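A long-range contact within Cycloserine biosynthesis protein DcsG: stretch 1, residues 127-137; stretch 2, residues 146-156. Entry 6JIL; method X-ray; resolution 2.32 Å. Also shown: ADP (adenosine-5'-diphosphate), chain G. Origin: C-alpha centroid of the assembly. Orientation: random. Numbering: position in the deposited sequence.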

# COMPACT_ATOMS: atom_id res chain seq x y z
N ALA A 127 7.59 -16.77 20.12
CA ALA A 127 8.80 -16.10 19.66
C ALA A 127 8.82 -14.65 20.12
O ALA A 127 9.88 -14.03 20.20
CB ALA A 127 8.87 -16.16 18.14
N ARG A 128 7.65 -14.11 20.43
CA ARG A 128 7.56 -12.73 20.87
C ARG A 128 6.79 -12.60 22.19
O ARG A 128 5.75 -11.96 22.24
CB ARG A 128 6.89 -11.88 19.79
CG ARG A 128 7.41 -12.14 18.39
CD ARG A 128 7.04 -11.02 17.44
NE ARG A 128 7.81 -9.81 17.69
CZ ARG A 128 9.13 -9.72 17.52
NH1 ARG A 128 9.81 -10.77 17.07
NH2 ARG A 128 9.76 -8.58 17.78
N PRO A 129 7.31 -13.21 23.27
CA PRO A 129 6.66 -13.17 24.59
C PRO A 129 6.48 -11.75 25.12
O PRO A 129 5.70 -11.54 26.06
CB PRO A 129 7.61 -14.00 25.45
CG PRO A 129 8.95 -13.70 24.84
CD PRO A 129 8.65 -13.81 23.36
N GLU A 130 7.17 -10.80 24.52
CA GLU A 130 7.10 -9.40 24.93
C GLU A 130 5.94 -8.63 24.31
O GLU A 130 5.58 -7.55 24.78
CB GLU A 130 8.42 -8.70 24.59
CG GLU A 130 9.41 -9.57 23.82
CD GLU A 130 9.10 -9.66 22.34
OE1 GLU A 130 9.60 -10.59 21.68
OE2 GLU A 130 8.38 -8.78 21.82
N ALA A 131 5.35 -9.18 23.25
CA ALA A 131 4.24 -8.52 22.58
C ALA A 131 2.95 -8.65 23.39
O ALA A 131 2.43 -9.76 23.56
CB ALA A 131 4.06 -9.10 21.19
N ARG A 132 2.43 -7.53 23.88
CA ARG A 132 1.20 -7.55 24.67
C ARG A 132 0.01 -7.75 23.74
O ARG A 132 -0.99 -8.37 24.11
CB ARG A 132 1.04 -6.23 25.44
CG ARG A 132 1.99 -6.05 26.63
CD ARG A 132 1.59 -6.95 27.81
NE ARG A 132 1.98 -8.35 27.64
CZ ARG A 132 1.58 -9.34 28.44
NH1 ARG A 132 0.77 -9.10 29.47
NH2 ARG A 132 2.00 -10.58 28.23
N GLU A 133 0.12 -7.20 22.54
CA GLU A 133 -0.94 -7.33 21.56
C GLU A 133 -0.31 -7.59 20.20
O GLU A 133 0.85 -7.27 19.99
CB GLU A 133 -1.79 -6.05 21.53
CG GLU A 133 -2.48 -5.78 22.86
CD GLU A 133 -3.37 -4.55 22.84
OE1 GLU A 133 -4.41 -4.56 22.15
OE2 GLU A 133 -3.02 -3.57 23.52
N PHE A 134 -1.08 -8.18 19.30
CA PHE A 134 -0.56 -8.46 17.96
C PHE A 134 -1.64 -8.16 16.95
O PHE A 134 -2.79 -7.94 17.31
CB PHE A 134 -0.11 -9.92 17.85
CG PHE A 134 -1.21 -10.94 18.09
CD1 PHE A 134 -1.74 -11.66 17.02
CD2 PHE A 134 -1.66 -11.22 19.38
CE1 PHE A 134 -2.70 -12.65 17.24
CE2 PHE A 134 -2.62 -12.21 19.60
CZ PHE A 134 -3.14 -12.93 18.53
N VAL A 135 -1.27 -8.13 15.67
CA VAL A 135 -2.24 -7.83 14.64
C VAL A 135 -2.27 -8.92 13.59
O VAL A 135 -1.24 -9.51 13.25
CB VAL A 135 -1.92 -6.49 13.94
CG1 VAL A 135 -2.97 -6.17 12.88
CG2 VAL A 135 -1.85 -5.38 14.97
N VAL A 136 -3.47 -9.19 13.08
CA VAL A 136 -3.67 -10.18 12.04
C VAL A 136 -4.13 -9.42 10.80
O VAL A 136 -4.99 -8.54 10.89
CB VAL A 136 -4.75 -11.22 12.41
CG1 VAL A 136 -5.10 -12.07 11.17
CG2 VAL A 136 -4.25 -12.11 13.55
N LYS A 137 -3.57 -9.76 9.65
CA LYS A 137 -3.95 -9.08 8.43
C LYS A 137 -3.53 -9.89 7.22
O LYS A 137 -2.52 -10.60 7.27
CB LYS A 137 -3.28 -7.70 8.35
CG LYS A 137 -1.82 -7.79 7.96
CD LYS A 137 -1.13 -6.43 7.88
CE LYS A 137 -0.82 -5.86 9.25
NZ LYS A 137 0.03 -4.63 9.17
N ASP A 146 -9.98 -6.67 6.65
CA ASP A 146 -9.70 -7.85 7.48
C ASP A 146 -8.49 -7.70 8.39
O ASP A 146 -7.79 -8.67 8.66
CB ASP A 146 -9.54 -9.09 6.61
CG ASP A 146 -10.81 -9.44 5.85
OD1 ASP A 146 -11.88 -9.53 6.49
OD2 ASP A 146 -10.76 -9.63 4.62
N VAL A 147 -8.26 -6.48 8.87
CA VAL A 147 -7.16 -6.21 9.77
C VAL A 147 -7.73 -6.13 11.17
O VAL A 147 -8.74 -5.46 11.39
CB VAL A 147 -6.47 -4.88 9.44
CG1 VAL A 147 -5.39 -4.60 10.46
CG2 VAL A 147 -5.89 -4.92 8.04
N GLN A 148 -7.10 -6.81 12.13
CA GLN A 148 -7.59 -6.80 13.50
C GLN A 148 -6.50 -6.82 14.57
O GLN A 148 -5.39 -7.33 14.35
CB GLN A 148 -8.56 -7.98 13.74
CG GLN A 148 -9.79 -7.97 12.84
CD GLN A 148 -10.85 -8.98 13.26
OE1 GLN A 148 -11.78 -9.28 12.51
NE2 GLN A 148 -10.72 -9.50 14.48
N ARG A 149 -6.85 -6.28 15.73
CA ARG A 149 -5.98 -6.18 16.89
C ARG A 149 -6.40 -7.19 17.96
O ARG A 149 -7.59 -7.37 18.21
CB ARG A 149 -6.08 -4.75 17.44
CG ARG A 149 -5.29 -4.45 18.67
CD ARG A 149 -5.53 -3.00 19.08
NE ARG A 149 -4.72 -2.59 20.21
CZ ARG A 149 -4.51 -1.33 20.56
NH1 ARG A 149 -5.07 -0.35 19.85
NH2 ARG A 149 -3.74 -1.04 21.59
N TYR A 150 -5.43 -7.86 18.57
CA TYR A 150 -5.73 -8.85 19.61
C TYR A 150 -4.77 -8.82 20.79
O TYR A 150 -3.57 -8.55 20.62
CB TYR A 150 -5.69 -10.29 19.05
CG TYR A 150 -6.59 -10.57 17.87
CD1 TYR A 150 -6.17 -10.32 16.56
CD2 TYR A 150 -7.86 -11.12 18.07
CE1 TYR A 150 -7.00 -10.61 15.47
CE2 TYR A 150 -8.69 -11.41 17.00
CZ TYR A 150 -8.26 -11.16 15.71
OH TYR A 150 -9.11 -11.46 14.66
N GLN A 151 -5.29 -9.11 21.97
CA GLN A 151 -4.48 -9.21 23.18
C GLN A 151 -3.88 -10.60 23.02
O GLN A 151 -4.55 -11.48 22.46
CB GLN A 151 -5.36 -9.14 24.43
CG GLN A 151 -5.96 -7.77 24.71
CD GLN A 151 -7.08 -7.82 25.73
OE1 GLN A 151 -7.53 -6.79 26.23
NE2 GLN A 151 -7.56 -9.03 26.03
N ARG A 152 -2.66 -10.83 23.48
CA ARG A 152 -2.05 -12.15 23.29
C ARG A 152 -2.83 -13.34 23.83
O ARG A 152 -2.61 -14.47 23.41
CB ARG A 152 -0.62 -12.18 23.86
CG ARG A 152 -0.52 -12.08 25.37
CD ARG A 152 0.79 -12.72 25.81
NE ARG A 152 1.89 -12.27 24.97
CZ ARG A 152 2.83 -13.07 24.48
NH1 ARG A 152 2.82 -14.37 24.74
NH2 ARG A 152 3.78 -12.56 23.70
N SER A 153 -3.75 -13.09 24.75
CA SER A 153 -4.54 -14.17 25.32
C SER A 153 -5.61 -14.65 24.34
O SER A 153 -6.22 -15.70 24.55
CB SER A 153 -5.20 -13.71 26.62
OG SER A 153 -6.06 -12.60 26.39
N LEU A 154 -5.82 -13.88 23.28
CA LEU A 154 -6.83 -14.21 22.28
C LEU A 154 -6.26 -14.94 21.06
O LEU A 154 -6.64 -14.66 19.93
CB LEU A 154 -7.52 -12.93 21.82
CG LEU A 154 -8.18 -12.09 22.90
CD1 LEU A 154 -8.67 -10.78 22.30
CD2 LEU A 154 -9.34 -12.87 23.52
N ALA A 155 -5.37 -15.89 21.29
CA ALA A 155 -4.77 -16.63 20.19
C ALA A 155 -5.80 -17.45 19.40
O ALA A 155 -5.83 -17.40 18.17
CB ALA A 155 -3.66 -17.53 20.71
N GLU A 156 -6.64 -18.20 20.11
CA GLU A 156 -7.63 -19.04 19.45
C GLU A 156 -8.53 -18.22 18.53
O GLU A 156 -8.69 -18.56 17.36
CB GLU A 156 -8.46 -19.81 20.49
CG GLU A 156 -9.27 -20.97 19.93
CD GLU A 156 -10.61 -20.54 19.37
OE1 GLU A 156 -11.29 -21.38 18.74
OE2 GLU A 156 -10.99 -19.37 19.57
PB ADP G . -3.74 -1.68 5.04
O1B ADP G . -3.76 -0.12 5.44
O2B ADP G . -3.07 -1.85 3.67
O3B ADP G . -5.19 -2.19 4.96
PA ADP G . -2.09 -1.71 7.24
O1A ADP G . -0.79 -2.34 7.45
O2A ADP G . -1.84 -0.21 6.79
O3A ADP G . -2.90 -2.58 6.11
O5' ADP G . -2.92 -1.79 8.62
C5' ADP G . -4.01 -0.88 8.57
C4' ADP G . -4.02 -0.06 9.87
O4' ADP G . -3.99 -0.94 11.01
C3' ADP G . -2.80 0.84 9.96
O3' ADP G . -3.03 2.11 9.37
C2' ADP G . -2.53 0.91 11.47
O2' ADP G . -3.25 1.99 12.08
C1' ADP G . -3.00 -0.47 11.98
N9 ADP G . -1.86 -1.42 12.10
C8 ADP G . -1.58 -2.48 11.28
N7 ADP G . -0.54 -3.13 11.72
C5 ADP G . -0.08 -2.54 12.84
C6 ADP G . 0.85 -2.91 13.85
N6 ADP G . 1.68 -4.01 13.68
N1 ADP G . 0.90 -2.19 14.98
C2 ADP G . 0.09 -1.14 15.18
N3 ADP G . -0.80 -0.76 14.27
C4 ADP G . -0.92 -1.42 13.10

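Two antiparallel β-strands, 133-137 and 148-151, pair through their backbones, and Arg 152 extends the contact into the loop before the first strand. The pairing alternates: Phe 134 N donates to Tyr 150 O (2.8 Å) and Tyr 150 N returns a bond to Phe 134 O (2.9 Å), while Val 136 N to Gln 148 O and Gln 148 N to Val 136 O, both 3.0 Å, close the next ring. Between these rings lies the non-hydrogen-bonded pair Val 135 and Arg 149. Arg 152 N adds a bond to Arg 132 O (3.0 Å) past the end of the ladder.

On one face, Tyr 150 CB sits over the Phe 134 ring, 4.0 Å from its centroid; the two rings are near parallel but slid apart, so they barely overlap. Val 136 CG2 meets Tyr 150 CE1 at 3.7 Å. The other face is charged at one end, where Glu 133 OE1 forms a salt bridge with Arg 149 NE (2.8 Å). Further along, Val 135 CG1 packs against Val 147 CG1 (3.8 Å), and both valines approach ADP. Lys 137 NZ bonds to ADP N7 and O1A, each at 3.0 Å.

The Arg 152 guanidinium grips the loop carbonyl Ala 131 O through NE (2.9 Å) and NH2 (3.1 Å).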